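Lmo2125 protein (Listeria monocytogenes serovar 1/2a, PDB 5TU0) binds maltose and, as a probable lipoprotein of the solute-binding protein family, probably delivers the sugar to a membrane transporter. Local coordinates at residues A[295-307]-A[313-326]. The protein carries 2 engineered substitutions. Numbering follows the deposited sequence.
Sequences VTNQKNQETLYDM and ANLKARDTAKSKND
Ala321 sets its methyl squarely over one face of the Tyr305 ring, with CB 3.7 Å from the ring centroid and 4° off the normal, a CH-pi contact. The ring swings out toward helix 315-323 because its CG stands anti to the backbone N, and alanine suits the spot since a single methyl lets a flat ring lie close. The aliphatic part of Lys324 runs past the ring in the opposite direction, while the phenol OH reaches beyond the contact to hydrogen-bond Thr329.

One turn back, Ala317 is again the small residue: its CB meets Gln301 CB at 3.4 Å and also touches Glu302 CG. Beside it a small hydrogen-bond network links the helices. Glu302 stretches its carboxylate across to Thr320, whose OG1 donates to OE2 at 2.6 Å; Gln298 NE2, one turn earlier on Glu302's own helix, donates to OE2 from the opposite face of the carboxylate plane. Gripped from both faces, that oxygen is held in place, and the extended Gln298 lays its amide against Lys316 CB, nearly at right angles to the lysine chain.

Asn314 is the N-cap of helix 315-323: its OD1 accepts from Ala317 N and weakly from Lys316 N, while ND2 remains to donate across the contact to Thr296 O at 2.9 Å, in the carbonyl plane. Gln301, bent at chi2, turns OE1 back to accept from Asn314 N at 2.8 Å, nearly straight at 171°; its NE2 binds Ala111 O of strand 105-121.

The two short helix axes approach to 8.3 Å and cross at -37°, running in the same general direction. Helix 298-308, short strand 311-312 and helix 315-323 follow one another in the chain, and the pair packs beside strand 105-121 in the solute-binding protein fold.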
ATOM      1  N   VAL A 295       8.002  19.174  -7.458  1.00 26.70           N
ATOM      2  CA  VAL A 295       7.144  18.644  -6.398  1.00 26.21           C
ATOM      3  C   VAL A 295       7.787  17.478  -5.626  1.00 26.15           C
ATOM      4  O   VAL A 295       7.413  17.216  -4.480  1.00 25.46           O
ATOM      5  CB  VAL A 295       5.722  18.286  -6.937  1.00 26.75           C
ATOM      6  CG1 VAL A 295       5.745  17.025  -7.786  1.00 26.09           C
ATOM      7  CG2 VAL A 295       4.735  18.070  -5.800  1.00 27.67           C
ATOM      8  N   THR A 296       8.761  16.798  -6.243  1.00 26.32           N
ATOM      9  CA  THR A 296       9.459  15.690  -5.584  1.00 26.96           C
ATOM     10  C   THR A 296      10.824  16.096  -4.998  1.00 27.83           C
ATOM     11  O   THR A 296      11.565  15.227  -4.530  1.00 28.40           O
ATOM     12  CB  THR A 296       9.591  14.424  -6.482  1.00 26.89           C
ATOM     13  OG1 THR A 296      10.357  14.718  -7.658  1.00 28.73           O
ATOM     14  CG2 THR A 296       8.239  13.913  -6.884  1.00 26.59           C
ATOM     15  N   ASN A 297      11.164  17.394  -4.994  1.00 28.27           N
ATOM     16  CA  ASN A 297      12.428  17.796  -4.367  1.00 28.86           C
ATOM     17  C   ASN A 297      12.252  17.799  -2.844  1.00 29.48           C
ATOM     18  O   ASN A 297      11.133  17.634  -2.337  1.00 28.44           O
ATOM     19  CB  ASN A 297      13.014  19.114  -4.924  1.00 29.09           C
ATOM     20  CG  ASN A 297      12.230  20.365  -4.534  1.00 29.18           C
ATOM     21  OD1 ASN A 297      11.492  20.393  -3.564  1.00 28.02           O
ATOM     22  ND2 ASN A 297      12.413  21.421  -5.322  1.00 29.85           N
ATOM     23  N   GLN A 298      13.344  17.978  -2.117  1.00 30.99           N
ATOM     24  CA  GLN A 298      13.291  17.915  -0.650  1.00 31.58           C
ATOM     25  C   GLN A 298      12.369  18.949  -0.011  1.00 31.76           C
ATOM     26  O   GLN A 298      11.578  18.610   0.848  1.00 30.92           O
ATOM     27  CB  GLN A 298      14.687  18.056  -0.050  1.00 33.68           C
ATOM     28  CG  GLN A 298      14.683  17.986   1.476  1.00 34.69           C
ATOM     29  CD  GLN A 298      16.069  18.048   2.073  1.00 35.70           C
ATOM     30  OE1 GLN A 298      17.063  18.102   1.360  1.00 34.88           O
ATOM     31  NE2 GLN A 298      16.136  18.016   3.397  1.00 37.01           N
ATOM     32  N   LYS A 299      12.481  20.206  -0.428  1.00 32.58           N
ATOM     33  CA  LYS A 299      11.653  21.273   0.135  1.00 33.40           C
ATOM     34  C   LYS A 299      10.149  20.965   0.017  1.00 31.96           C
ATOM     35  O   LYS A 299       9.412  21.019   1.010  1.00 32.94           O
ATOM     36  CB  LYS A 299      11.973  22.623  -0.552  1.00 34.87           C
ATOM     37  CG  LYS A 299      11.233  23.820   0.032  1.00 36.50           C
ATOM     38  CD  LYS A 299      11.694  25.134  -0.594  1.00 38.64           C
ATOM     39  CE  LYS A 299      11.024  26.341   0.048  1.00 40.60           C
ATOM     40  NZ  LYS A 299       9.549  26.361  -0.180  1.00 40.49           N
ATOM     41  N   ASN A 300       9.710  20.608  -1.184  1.00 30.56           N
ATOM     42  CA  ASN A 300       8.280  20.390  -1.426  1.00 29.90           C
ATOM     43  C   ASN A 300       7.785  19.087  -0.826  1.00 28.35           C
ATOM     44  O   ASN A 300       6.638  18.994  -0.422  1.00 28.39           O
ATOM     45  CB  ASN A 300       7.965  20.521  -2.911  1.00 29.21           C
ATOM     46  CG  ASN A 300       8.225  21.919  -3.418  1.00 30.52           C
ATOM     47  OD1 ASN A 300       7.718  22.908  -2.855  1.00 30.98           O
ATOM     48  ND2 ASN A 300       9.036  22.024  -4.461  1.00 30.30           N
ATOM     49  N   GLN A 301       8.663  18.093  -0.743  1.00 28.56           N
ATOM     50  CA  GLN A 301       8.312  16.836  -0.073  1.00 28.29           C
ATOM     51  C   GLN A 301       8.159  17.059   1.445  1.00 29.31           C
ATOM     52  O   GLN A 301       7.285  16.469   2.079  1.00 28.24           O
ATOM     53  CB  GLN A 301       9.325  15.760  -0.422  1.00 28.40           C
ATOM     54  CG  GLN A 301       9.092  15.209  -1.816  1.00 27.11           C
ATOM     55  CD  GLN A 301       8.275  13.929  -1.786  1.00 26.71           C
ATOM     56  OE1 GLN A 301       8.828  12.874  -1.527  1.00 26.51           O
ATOM     57  NE2 GLN A 301       6.968  14.015  -2.065  1.00 25.85           N
ATOM     58  N   GLU A 302       8.975  17.943   2.014  1.00 31.02           N
ATOM     59  CA  GLU A 302       8.835  18.288   3.438  1.00 32.78           C
ATOM     60  C   GLU A 302       7.531  19.050   3.660  1.00 32.73           C
ATOM     61  O   GLU A 302       6.815  18.785   4.630  1.00 33.28           O
ATOM     62  CB  GLU A 302      10.049  19.063   3.968  1.00 34.42           C
ATOM     63  CG  GLU A 302      11.275  18.173   4.036  1.00 35.51           C
ATOM     64  CD  GLU A 302      12.541  18.857   4.504  1.00 37.60           C
ATOM     65  OE1 GLU A 302      12.544  20.094   4.749  1.00 38.87           O
ATOM     66  OE2 GLU A 302      13.542  18.120   4.617  1.00 38.04           O
ATOM     67  N   THR A 303       7.197  19.967   2.754  1.00 31.75           N
ATOM     68  CA  THR A 303       5.918  20.689   2.875  1.00 31.99           C
ATOM     69  C   THR A 303       4.738  19.696   2.759  1.00 30.82           C
ATOM     70  O   THR A 303       3.746  19.813   3.483  1.00 30.36           O
ATOM     71  CB  THR A 303       5.778  21.795   1.820  1.00 31.69           C
ATOM     72  OG1 THR A 303       6.851  22.732   1.984  1.00 33.24           O
ATOM     73  CG2 THR A 303       4.446  22.516   1.955  1.00 31.97           C
ATOM     74  N   LEU A 304       4.857  18.720   1.864  1.00 29.58           N
ATOM     75  CA  LEU A 304       3.796  17.703   1.728  1.00 29.24           C
ATOM     76  C   LEU A 304       3.541  17.033   3.074  1.00 28.68           C
ATOM     77  O   LEU A 304       2.394  16.924   3.513  1.00 28.20           O
ATOM     78  CB  LEU A 304       4.162  16.636   0.690  1.00 28.96           C
ATOM     79  CG  LEU A 304       3.159  15.479   0.536  1.00 28.54           C
ATOM     80  CD1 LEU A 304       1.833  15.966  -0.022  1.00 28.72           C
ATOM     81  CD2 LEU A 304       3.754  14.389  -0.341  1.00 29.01           C
ATOM     82  N   TYR A 305       4.610  16.591   3.730  1.00 29.15           N
ATOM     83  CA  TYR A 305       4.476  15.935   5.029  1.00 30.44           C
ATOM     84  C   TYR A 305       3.898  16.882   6.076  1.00 31.94           C
ATOM     85  O   TYR A 305       3.061  16.496   6.895  1.00 30.60           O
ATOM     86  CB  TYR A 305       5.817  15.386   5.525  1.00 31.59           C
ATOM     87  CG  TYR A 305       5.689  14.739   6.887  1.00 32.31           C
ATOM     88  CD1 TYR A 305       5.125  13.472   7.018  1.00 32.14           C
ATOM     89  CD2 TYR A 305       6.095  15.402   8.044  1.00 33.87           C
ATOM     90  CE1 TYR A 305       4.972  12.880   8.258  1.00 32.68           C
ATOM     91  CE2 TYR A 305       5.947  14.810   9.291  1.00 35.13           C
ATOM     92  CZ  TYR A 305       5.388  13.538   9.380  1.00 34.59           C
ATOM     93  OH  TYR A 305       5.237  12.929  10.597  1.00 35.95           O
ATOM     94  N   ASP A 306       4.367  18.125   6.050  1.00 32.84           N
ATOM     95  CA  ASP A 306       3.878  19.116   6.983  1.00 34.51           C
ATOM     96  C   ASP A 306       2.366  19.333   6.859  1.00 33.44           C
ATOM     97  O   ASP A 306       1.684  19.468   7.863  1.00 34.15           O
ATOM     98  CB  ASP A 306       4.606  20.458   6.773  1.00 36.15           C
ATOM     99  CG  ASP A 306       6.057  20.448   7.263  1.00 38.63           C
ATOM    100  OD1 ASP A 306       6.449  19.569   8.051  1.00 42.10           O
ATOM    101  OD2 ASP A 306       6.813  21.368   6.884  1.00 40.38           O
ATOM    102  N   MET A 307       1.872  19.331   5.628  0.50 32.32           N
ATOM    103  CA  MET A 307       0.468  19.584   5.334  0.50 32.55           C
ATOM    104  C   MET A 307      -0.485  18.402   5.487  0.50 32.45           C
ATOM    105  O   MET A 307      -1.626  18.563   5.925  0.50 32.91           O
ATOM    106  CB  MET A 307       0.374  20.069   3.886  0.50 31.48           C
ATOM    107  CG  MET A 307       1.014  21.423   3.678  0.50 31.86           C
ATOM    108  SD  MET A 307       0.095  22.690   4.552  0.50 32.45           S
ATOM    109  CE  MET A 307      -1.403  22.756   3.577  0.50 32.45           C
ATOM    110  N   ALA A 313       8.435  10.152  -0.293  1.00 28.53           N
ATOM    111  CA  ALA A 313       9.261   9.199  -1.027  1.00 28.53           C
ATOM    112  C   ALA A 313      10.710   9.681  -1.047  1.00 28.27           C
ATOM    113  O   ALA A 313      11.631   8.887  -0.908  1.00 28.28           O
ATOM    114  CB  ALA A 313       8.750   9.040  -2.446  1.00 27.60           C
ATOM    115  N   ASN A 314      10.906  10.988  -1.221  1.00 29.02           N
ATOM    116  CA  ASN A 314      12.254  11.595  -1.258  1.00 30.24           C
ATOM    117  C   ASN A 314      12.940  11.272   0.067  1.00 31.57           C
ATOM    118  O   ASN A 314      12.393  11.567   1.126  1.00 30.68           O
ATOM    119  CB  ASN A 314      12.135  13.122  -1.508  1.00 30.35           C
ATOM    120  CG  ASN A 314      13.472  13.828  -1.557  1.00 31.00           C
ATOM    121  OD1 ASN A 314      14.288  13.684  -0.648  1.00 32.93           O
ATOM    122  ND2 ASN A 314      13.694  14.636  -2.603  1.00 30.90           N
ATOM    123  N   LEU A 315      14.114  10.639   0.001  1.00 32.18           N
ATOM    124  CA  LEU A 315      14.817  10.195   1.213  1.00 34.21           C
ATOM    125  C   LEU A 315      15.247  11.327   2.149  1.00 35.20           C
ATOM    126  O   LEU A 315      15.169  11.170   3.365  1.00 35.30           O
ATOM    127  CB  LEU A 315      16.023   9.318   0.853  1.00 35.42           C
ATOM    128  CG  LEU A 315      15.683   8.004   0.149  1.00 35.89           C
ATOM    129  CD1 LEU A 315      16.940   7.285  -0.321  1.00 37.74           C
ATOM    130  CD2 LEU A 315      14.853   7.095   1.037  1.00 35.74           C
ATOM    131  N   LYS A 316      15.695  12.460   1.596  1.00 36.18           N
ATOM    132  CA  LYS A 316      16.099  13.585   2.438  1.00 37.11           C
ATOM    133  C   LYS A 316      14.870  14.053   3.228  1.00 35.64           C
ATOM    134  O   LYS A 316      14.954  14.341   4.424  1.00 35.53           O
ATOM    135  CB  LYS A 316      16.660  14.761   1.613  1.00 40.19           C
ATOM    136  CG  LYS A 316      17.723  14.468   0.542  1.00 42.36           C
ATOM    137  CD  LYS A 316      19.056  13.948   1.055  1.00 45.98           C
ATOM    138  CE  LYS A 316      19.141  12.427   1.165  1.00 47.74           C
ATOM    139  NZ  LYS A 316      19.146  11.728  -0.163  1.00 47.48           N
ATOM    140  N   ALA A 317      13.730  14.144   2.538  1.00 33.31           N
ATOM    141  CA  ALA A 317      12.462  14.549   3.158  1.00 33.09           C
ATOM    142  C   ALA A 317      11.947  13.480   4.116  1.00 32.59           C
ATOM    143  O   ALA A 317      11.333  13.799   5.126  1.00 31.55           O
ATOM    144  CB  ALA A 317      11.410  14.839   2.101  1.00 31.75           C
ATOM    145  N   ARG A 318      12.187  12.208   3.791  1.00 32.48           N
ATOM    146  CA  ARG A 318      11.732  11.122   4.670  1.00 33.28           C
ATOM    147  C   ARG A 318      12.488  11.137   6.013  1.00 35.01           C
ATOM    148  O   ARG A 318      11.894  10.867   7.060  1.00 35.22           O
ATOM    149  CB  ARG A 318      11.873   9.767   3.984  1.00 32.92           C
ATOM    150  CG  ARG A 318      11.109   8.658   4.682  1.00 32.68           C
ATOM    151  CD  ARG A 318      11.346   7.318   4.006  1.00 32.70           C
ATOM    152  NE  ARG A 318      11.141   7.350   2.553  1.00 32.24           N
ATOM    153  CZ  ARG A 318      11.347   6.308   1.748  1.00 31.34           C
ATOM    154  NH1 ARG A 318      11.744   5.143   2.245  1.00 30.73           N
ATOM    155  NH2 ARG A 318      11.170   6.441   0.437  1.00 30.92           N
ATOM    156  N   ASP A 319      13.787  11.447   5.978  1.00 36.98           N
ATOM    157  CA  ASP A 319      14.590  11.590   7.211  1.00 39.64           C
ATOM    158  C   ASP A 319      14.052  12.737   8.065  1.00 39.20           C
ATOM    159  O   ASP A 319      13.927  12.597   9.283  1.00 39.20           O
ATOM    160  CB  ASP A 319      16.071  11.843   6.906  1.00 43.21           C
ATOM    161  CG  ASP A 319      16.797  10.602   6.400  1.00 46.81           C
ATOM    162  OD1 ASP A 319      16.231   9.484   6.468  1.00 50.95           O
ATOM    163  OD2 ASP A 319      17.957  10.740   5.952  1.00 50.57           O
ATOM    164  N   THR A 320      13.737  13.869   7.428  1.00 37.41           N
ATOM    165  CA  THR A 320      13.171  14.997   8.143  1.00 37.58           C
ATOM    166  C   THR A 320      11.837  14.583   8.801  1.00 37.17           C
ATOM    167  O   THR A 320      11.548  14.970   9.934  1.00 38.38           O
ATOM    168  CB  THR A 320      12.932  16.203   7.216  1.00 36.86           C
ATOM    169  OG1 THR A 320      14.176  16.629   6.641  1.00 36.80           O
ATOM    170  CG2 THR A 320      12.311  17.372   7.988  1.00 37.66           C
ATOM    171  N   ALA A 321      11.028  13.802   8.091  1.00 36.74           N
ATOM    172  CA  ALA A 321       9.735  13.366   8.644  1.00 36.41           C
ATOM    173  C   ALA A 321       9.950  12.481   9.855  1.00 37.71           C
ATOM    174  O   ALA A 321       9.268  12.648  10.864  1.00 38.33           O
ATOM    175  CB  ALA A 321       8.905  12.655   7.595  1.00 35.43           C
ATOM    176  N   LYS A 322      10.912  11.561   9.750  1.00 38.87           N
ATOM    177  CA  LYS A 322      11.270  10.657  10.850  1.00 42.28           C
ATOM    178  C   LYS A 322      11.682  11.414  12.131  1.00 44.05           C
ATOM    179  O   LYS A 322      11.329  10.998  13.240  1.00 43.30           O
ATOM    180  CB  LYS A 322      12.406   9.714  10.425  1.00 43.90           C
ATOM    181  CG  LYS A 322      12.816   8.713  11.496  1.00 47.00           C
ATOM    182  CD  LYS A 322      13.878   7.738  11.017  1.00 48.86           C
ATOM    183  CE  LYS A 322      14.319   6.838  12.167  1.00 53.00           C
ATOM    184  NZ  LYS A 322      15.254   5.745  11.759  1.00 54.38           N
ATOM    185  N   SER A 323      12.415  12.514  11.958  0.50 44.96           N
ATOM    186  CA  SER A 323      12.875  13.341  13.075  0.50 46.85           C
ATOM    187  C   SER A 323      11.743  14.003  13.863  0.50 47.60           C
ATOM    188  O   SER A 323      11.956  14.432  14.998  0.50 49.37           O
ATOM    189  CB  SER A 323      13.830  14.419  12.561  0.50 47.85           C
ATOM    190  OG  SER A 323      14.958  13.834  11.935  0.50 48.25           O
ATOM    191  N   LYS A 324      10.553  14.093  13.269  1.00 46.94           N
ATOM    192  CA  LYS A 324       9.378  14.701  13.946  1.00 48.19           C
ATOM    193  C   LYS A 324       8.872  13.781  15.046  1.00 48.62           C
ATOM    194  O   LYS A 324       8.061  14.185  15.870  1.00 50.30           O
ATOM    195  CB  LYS A 324       8.216  14.976  12.983  1.00 48.10           C
ATOM    196  CG  LYS A 324       8.529  15.863  11.784  1.00 49.11           C
ATOM    197  CD  LYS A 324       9.067  17.226  12.151  1.00 51.09           C
ATOM    198  CE  LYS A 324       9.291  18.036  10.888  1.00 51.26           C
ATOM    199  NZ  LYS A 324       9.864  19.374  11.189  1.00 53.39           N
ATOM    200  N   ASN A 325       9.319  12.529  15.002  1.00 47.36           N
ATOM    201  CA  ASN A 325       9.005  11.530  16.012  1.00 46.91           C
ATOM    202  C   ASN A 325       7.498  11.251  16.177  1.00 45.51           C
ATOM    203  O   ASN A 325       7.009  11.104  17.295  1.00 46.59           O
ATOM    204  CB  ASN A 325       9.669  11.911  17.349  1.00 49.75           C
ATOM    205  CG  ASN A 325       9.757  10.742  18.310  1.00 51.61           C
ATOM    206  OD1 ASN A 325       9.721   9.585  17.900  1.00 52.32           O
ATOM    207  ND2 ASN A 325       9.881  11.037  19.591  1.00 54.63           N
ATOM    208  N   ASP A 326       6.776  11.192  15.057  1.00 42.78           N
ATOM    209  CA  ASP A 326       5.356  10.844  15.042  1.00 41.16           C
ATOM    210  C   ASP A 326       5.299   9.319  14.899  1.00 39.46           C
ATOM    211  O   ASP A 326       5.957   8.749  14.017  1.00 36.98           O
ATOM    212  CB  ASP A 326       4.638  11.482  13.857  1.00 40.94           C
ATOM    213  CG  ASP A 326       3.208  11.011  13.731  1.00 41.83           C
ATOM    214  OD1 ASP A 326       2.469  11.090  14.732  1.00 45.01           O
ATOM    215  OD2 ASP A 326       2.821  10.532  12.645  1.00 41.91           O
TER